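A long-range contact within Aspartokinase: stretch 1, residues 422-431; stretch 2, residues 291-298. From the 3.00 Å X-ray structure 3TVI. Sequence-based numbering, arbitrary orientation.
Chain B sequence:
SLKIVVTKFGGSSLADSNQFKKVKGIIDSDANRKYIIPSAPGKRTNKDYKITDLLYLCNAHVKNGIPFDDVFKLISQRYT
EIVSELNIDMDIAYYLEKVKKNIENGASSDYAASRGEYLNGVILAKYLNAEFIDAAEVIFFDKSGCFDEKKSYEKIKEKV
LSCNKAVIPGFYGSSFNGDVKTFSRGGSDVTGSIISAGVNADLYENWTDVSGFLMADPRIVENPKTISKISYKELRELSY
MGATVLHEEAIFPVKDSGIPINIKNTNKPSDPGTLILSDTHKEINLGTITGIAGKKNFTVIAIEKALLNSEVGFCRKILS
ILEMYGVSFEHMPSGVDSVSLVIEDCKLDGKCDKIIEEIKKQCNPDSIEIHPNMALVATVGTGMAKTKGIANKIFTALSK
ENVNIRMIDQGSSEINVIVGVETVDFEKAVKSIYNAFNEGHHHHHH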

ATOM      1  N   GLU B 422      13.046  -9.104   8.070  1.00 69.89           N
ATOM      2  CA  GLU B 422      13.037  -9.561   9.463  1.00 73.15           C
ATOM      3  C   GLU B 422      13.852  -8.631  10.349  1.00 72.11           C
ATOM      4  O   GLU B 422      14.969  -8.246   9.989  1.00 72.04           O
ATOM      5  CB  GLU B 422      13.631 -10.968   9.573  1.00 78.53           C
ATOM      6  CG  GLU B 422      12.929 -11.861  10.583  1.00 82.62           C
ATOM      7  CD  GLU B 422      11.580 -12.352  10.077  1.00 84.31           C
ATOM      8  OE1 GLU B 422      11.522 -12.939   8.964  1.00 81.84           O
ATOM      9  OE2 GLU B 422      10.579 -12.141  10.798  1.00 87.33           O
ATOM     10  N   THR B 423      13.306  -8.292  11.513  1.00 70.55           N
ATOM     11  CA  THR B 423      13.964  -7.353  12.421  1.00 68.87           C
ATOM     12  C   THR B 423      15.360  -7.799  12.856  1.00 69.69           C
ATOM     13  O   THR B 423      16.217  -6.966  13.123  1.00 68.12           O
ATOM     14  CB  THR B 423      13.109  -7.095  13.659  1.00 67.36           C
ATOM     15  OG1 THR B 423      11.774  -6.797  13.242  1.00 66.65           O
ATOM     16  CG2 THR B 423      13.658  -5.926  14.435  1.00 66.98           C
ATOM     17  N   VAL B 424      15.590  -9.107  12.921  1.00 72.72           N
ATOM     18  CA  VAL B 424      16.933  -9.625  13.188  1.00 75.33           C
ATOM     19  C   VAL B 424      17.937  -9.188  12.111  1.00 75.94           C
ATOM     20  O   VAL B 424      19.077  -8.842  12.424  1.00 76.15           O
ATOM     21  CB  VAL B 424      16.941 -11.166  13.319  1.00 76.82           C
ATOM     22  CG1 VAL B 424      16.528 -11.835  12.015  1.00 76.40           C
ATOM     23  CG2 VAL B 424      18.317 -11.652  13.756  1.00 79.12           C
ATOM     24  N   ASP B 425      17.495  -9.182  10.853  1.00 77.97           N
ATOM     25  CA  ASP B 425      18.367  -8.877   9.705  1.00 78.40           C
ATOM     26  C   ASP B 425      18.536  -7.372   9.397  1.00 77.33           C
ATOM     27  O   ASP B 425      19.335  -7.000   8.534  1.00 77.17           O
ATOM     28  CB  ASP B 425      17.857  -9.613   8.458  1.00 77.45           C
ATOM     29  CG  ASP B 425      18.102 -11.120   8.516  1.00 81.25           C
ATOM     30  OD1 ASP B 425      18.803 -11.590   9.443  1.00 86.54           O
ATOM     31  OD2 ASP B 425      17.606 -11.843   7.623  1.00 81.12           O
ATOM     32  N   PHE B 426      17.802  -6.513  10.103  1.00 74.94           N
ATOM     33  CA  PHE B 426      17.834  -5.076   9.847  1.00 72.79           C
ATOM     34  C   PHE B 426      19.258  -4.547   9.679  1.00 72.92           C
ATOM     35  O   PHE B 426      19.616  -4.041   8.619  1.00 75.35           O
ATOM     36  CB  PHE B 426      17.111  -4.340  10.973  1.00 71.92           C
ATOM     37  CG  PHE B 426      17.186  -2.843  10.879  1.00 71.59           C
ATOM     38  CD1 PHE B 426      16.296  -2.140  10.086  1.00 72.17           C
ATOM     39  CD2 PHE B 426      18.129  -2.132  11.609  1.00 72.26           C
ATOM     40  CE1 PHE B 426      16.350  -0.754  10.009  1.00 70.67           C
ATOM     41  CE2 PHE B 426      18.189  -0.747  11.536  1.00 71.39           C
ATOM     42  CZ  PHE B 426      17.297  -0.057  10.734  1.00 69.67           C
ATOM     43  N   GLU B 427      20.076  -4.687  10.714  1.00 73.73           N
ATOM     44  CA  GLU B 427      21.432  -4.134  10.695  1.00 73.26           C
ATOM     45  C   GLU B 427      22.303  -4.791   9.628  1.00 71.67           C
ATOM     46  O   GLU B 427      23.227  -4.171   9.114  1.00 72.33           O
ATOM     47  CB  GLU B 427      22.096  -4.270  12.071  1.00 74.07           C
ATOM     48  N   LYS B 428      22.000  -6.040   9.299  1.00 71.33           N
ATOM     49  CA  LYS B 428      22.753  -6.780   8.280  1.00 72.56           C
ATOM     50  C   LYS B 428      22.457  -6.212   6.893  1.00 69.88           C
ATOM     51  O   LYS B 428      23.362  -5.981   6.091  1.00 69.72           O
ATOM     52  CB  LYS B 428      22.382  -8.268   8.335  1.00 74.44           C
ATOM     53  CG  LYS B 428      23.434  -9.230   7.806  1.00 76.10           C
ATOM     54  CD  LYS B 428      23.033 -10.664   8.143  1.00 79.34           C
ATOM     55  CE  LYS B 428      24.009 -11.698   7.599  1.00 82.37           C
ATOM     56  NZ  LYS B 428      23.384 -13.047   7.461  1.00 83.38           N
ATOM     57  N   ALA B 429      21.175  -5.983   6.631  1.00 66.57           N
ATOM     58  CA  ALA B 429      20.727  -5.420   5.371  1.00 63.81           C
ATOM     59  C   ALA B 429      21.373  -4.060   5.122  1.00 62.05           C
ATOM     60  O   ALA B 429      22.095  -3.877   4.137  1.00 60.86           O
ATOM     61  CB  ALA B 429      19.214  -5.291   5.385  1.00 63.96           C
ATOM     62  N   VAL B 430      21.117  -3.121   6.032  1.00 60.11           N
ATOM     63  CA  VAL B 430      21.656  -1.761   5.942  1.00 58.60           C
ATOM     64  C   VAL B 430      23.156  -1.769   5.654  1.00 59.96           C
ATOM     65  O   VAL B 430      23.630  -1.007   4.807  1.00 59.16           O
ATOM     66  CB  VAL B 430      21.428  -0.961   7.240  1.00 57.27           C
ATOM     67  CG1 VAL B 430      21.950   0.457   7.074  1.00 56.03           C
ATOM     68  CG2 VAL B 430      19.955  -0.949   7.633  1.00 55.83           C
ATOM     69  N   LYS B 431      23.894  -2.621   6.366  1.00 61.23           N
ATOM     70  CA  LYS B 431      25.315  -2.830   6.089  1.00 62.68           C
ATOM     71  C   LYS B 431      25.504  -3.153   4.614  1.00 62.30           C
ATOM     72  O   LYS B 431      26.224  -2.451   3.900  1.00 62.78           O
ATOM     73  CB  LYS B 431      25.876  -3.983   6.929  1.00 65.94           C
ATOM     74  CG  LYS B 431      26.653  -3.580   8.180  1.00 68.68           C
ATOM     75  CD  LYS B 431      26.895  -4.784   9.095  1.00 71.04           C
ATOM     76  CE  LYS B 431      27.976  -4.526  10.141  1.00 74.30           C
ATOM     77  NZ  LYS B 431      27.596  -3.513  11.177  1.00 75.20           N
TER
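Stretch 2 (291-298) GIAGKKNF

How does stretch 2 run against stretch 1? Residues 291-298 form an extended strand, and they lie along a helix that takes in 426-431 and continues later in the chain; Thr-423 to Asp-425 also have helical backbone angles. The N-to-C directions of helix and strand make an angle of 171°, so the two are nearly antiparallel, and their axes come within 9.6 Å. Because of that direction, early residues of stretch 1 meet late residues of stretch 2: the CA of Thr-423 is 6.2 Å from the CA of Lys-296, while the CA of Val-430 is 7.0 Å from the CA of Ile-292. One departure from ordinary strand geometry is Asn-297, whose phi is positive at 66°.

What does the aromatic ring of Phe-426 rest on? Among the modelled atoms, its close contacts are with the strand backbone. With chi1 in the t well, the ring reaches Gly-294 edge-on, its CZ 3.5 Å from the glycine C. Its CE1 lies 3.5 Å from the N of Lys-295 and 4.3 Å from the N of Lys-296. The absence of a side chain at Gly-294 makes this close approach possible: an ideal CB there would point toward the helix and fall 2.5 Å from CE1 of Phe-426, a clash. Phe-426 has more surface covered by the strand than any other residue of stretch 1.

Where do apolar side chains meet? One turn further along the helix, CG1 of Val-430 touches CG2 of Ile-292 at 3.7 Å. The CA-to-CB bond of Ile-292 points toward the helix, whereas that of Val-430 points sideways, and the contact is made through their methyl groups. Both residues are buried. Ala-293 points away and takes no part.

What closes the other end of the contact? Thr-423 points toward the strand and places its CG2 4.1 Å from the CB of Lys-296 and 4.0 Å from OD1 of Asn-297. The CA-to-CB bond of Asn-297 points away, yet the end of its side chain comes nearer. These are van der Waals contacts.

Does any polar bond tie the stretches together? None is found among the modelled atoms, although Lys-295 and Lys-296 are built only to CB. Within stretch 1 the backbone makes helical hydrogen bonds, such as Val-430 N to Phe-426 O at 3.1 Å. The contact, which buries 311 Å² in all, therefore rests on packing in the model.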

ATOM      1  N   GLY B 291      21.495   8.294   0.565  1.00 54.43           N
ATOM      2  CA  GLY B 291      21.420   7.904   1.968  1.00 54.17           C
ATOM      3  C   GLY B 291      20.607   6.645   2.213  1.00 54.01           C
ATOM      4  O   GLY B 291      19.765   6.263   1.401  1.00 54.77           O
ATOM      5  N   ILE B 292      20.865   6.006   3.347  1.00 53.62           N
ATOM      6  CA  ILE B 292      20.222   4.749   3.709  1.00 52.69           C
ATOM      7  C   ILE B 292      19.703   4.871   5.125  1.00 53.67           C
ATOM      8  O   ILE B 292      20.488   5.035   6.064  1.00 55.24           O
ATOM      9  CB  ILE B 292      21.225   3.593   3.704  1.00 52.32           C
ATOM     10  CG1 ILE B 292      21.849   3.417   2.312  1.00 52.82           C
ATOM     11  CG2 ILE B 292      20.550   2.326   4.198  1.00 51.26           C
ATOM     12  CD1 ILE B 292      23.001   2.427   2.269  1.00 52.89           C
ATOM     13  N   ALA B 293      18.390   4.772   5.286  1.00 53.78           N
ATOM     14  CA  ALA B 293      17.764   5.058   6.569  1.00 54.47           C
ATOM     15  C   ALA B 293      16.612   4.104   6.865  1.00 55.85           C
ATOM     16  O   ALA B 293      15.595   4.118   6.180  1.00 58.22           O
ATOM     17  CB  ALA B 293      17.277   6.498   6.592  1.00 52.55           C
ATOM     18  N   GLY B 294      16.769   3.291   7.906  1.00 57.18           N
ATOM     19  CA  GLY B 294      15.733   2.351   8.305  1.00 58.37           C
ATOM     20  C   GLY B 294      15.226   2.562   9.719  1.00 59.77           C
ATOM     21  O   GLY B 294      15.852   3.262  10.511  1.00 58.99           O
ATOM     22  N   LYS B 295      14.071   1.958  10.003  1.00 62.40           N
ATOM     23  CA  LYS B 295      13.434   1.959  11.321  1.00 63.97           C
ATOM     24  C   LYS B 295      12.959   0.539  11.610  1.00 65.73           C
ATOM     25  O   LYS B 295      12.423  -0.121  10.727  1.00 64.63           O
ATOM     26  CB  LYS B 295      12.235   2.915  11.357  1.00 62.69           C
ATOM     27  N   LYS B 296      13.156   0.076  12.843  1.00 70.68           N
ATOM     28  CA  LYS B 296      12.773  -1.286  13.238  1.00 73.56           C
ATOM     29  C   LYS B 296      11.322  -1.342  13.720  1.00 76.32           C
ATOM     30  O   LYS B 296      10.644  -0.320  13.803  1.00 76.88           O
ATOM     31  CB  LYS B 296      13.709  -1.815  14.336  1.00 73.31           C
ATOM     32  N   ASN B 297      10.857  -2.553  14.012  1.00 81.18           N
ATOM     33  CA  ASN B 297       9.556  -2.794  14.661  1.00 83.01           C
ATOM     34  C   ASN B 297       8.305  -2.425  13.848  1.00 80.50           C
ATOM     35  O   ASN B 297       7.724  -1.356  14.027  1.00 79.55           O
ATOM     36  CB  ASN B 297       9.522  -2.146  16.055  1.00 86.23           C
ATOM     37  CG  ASN B 297      10.293  -2.950  17.085  1.00 89.21           C
ATOM     38  OD1 ASN B 297      11.222  -3.691  16.749  1.00 88.57           O
ATOM     39  ND2 ASN B 297       9.906  -2.815  18.347  1.00 93.03           N
ATOM     40  N   PHE B 298       7.893  -3.353  12.983  1.00 79.03           N
ATOM     41  CA  PHE B 298       6.671  -3.238  12.182  1.00 77.24           C
ATOM     42  C   PHE B 298       5.932  -4.580  12.129  1.00 77.86           C
ATOM     43  O   PHE B 298       6.529  -5.632  12.365  1.00 79.34           O
ATOM     44  CB  PHE B 298       7.019  -2.830  10.754  1.00 75.12           C
ATOM     45  CG  PHE B 298       7.277  -1.365  10.572  1.00 72.06           C
ATOM     46  CD1 PHE B 298       6.262  -0.525  10.143  1.00 72.52           C
ATOM     47  CD2 PHE B 298       8.540  -0.836  10.775  1.00 70.87           C
ATOM     48  CE1 PHE B 298       6.492   0.825   9.943  1.00 71.95           C
ATOM     49  CE2 PHE B 298       8.779   0.515  10.587  1.00 70.91           C
ATOM     50  CZ  PHE B 298       7.752   1.348  10.169  1.00 71.15           C
TER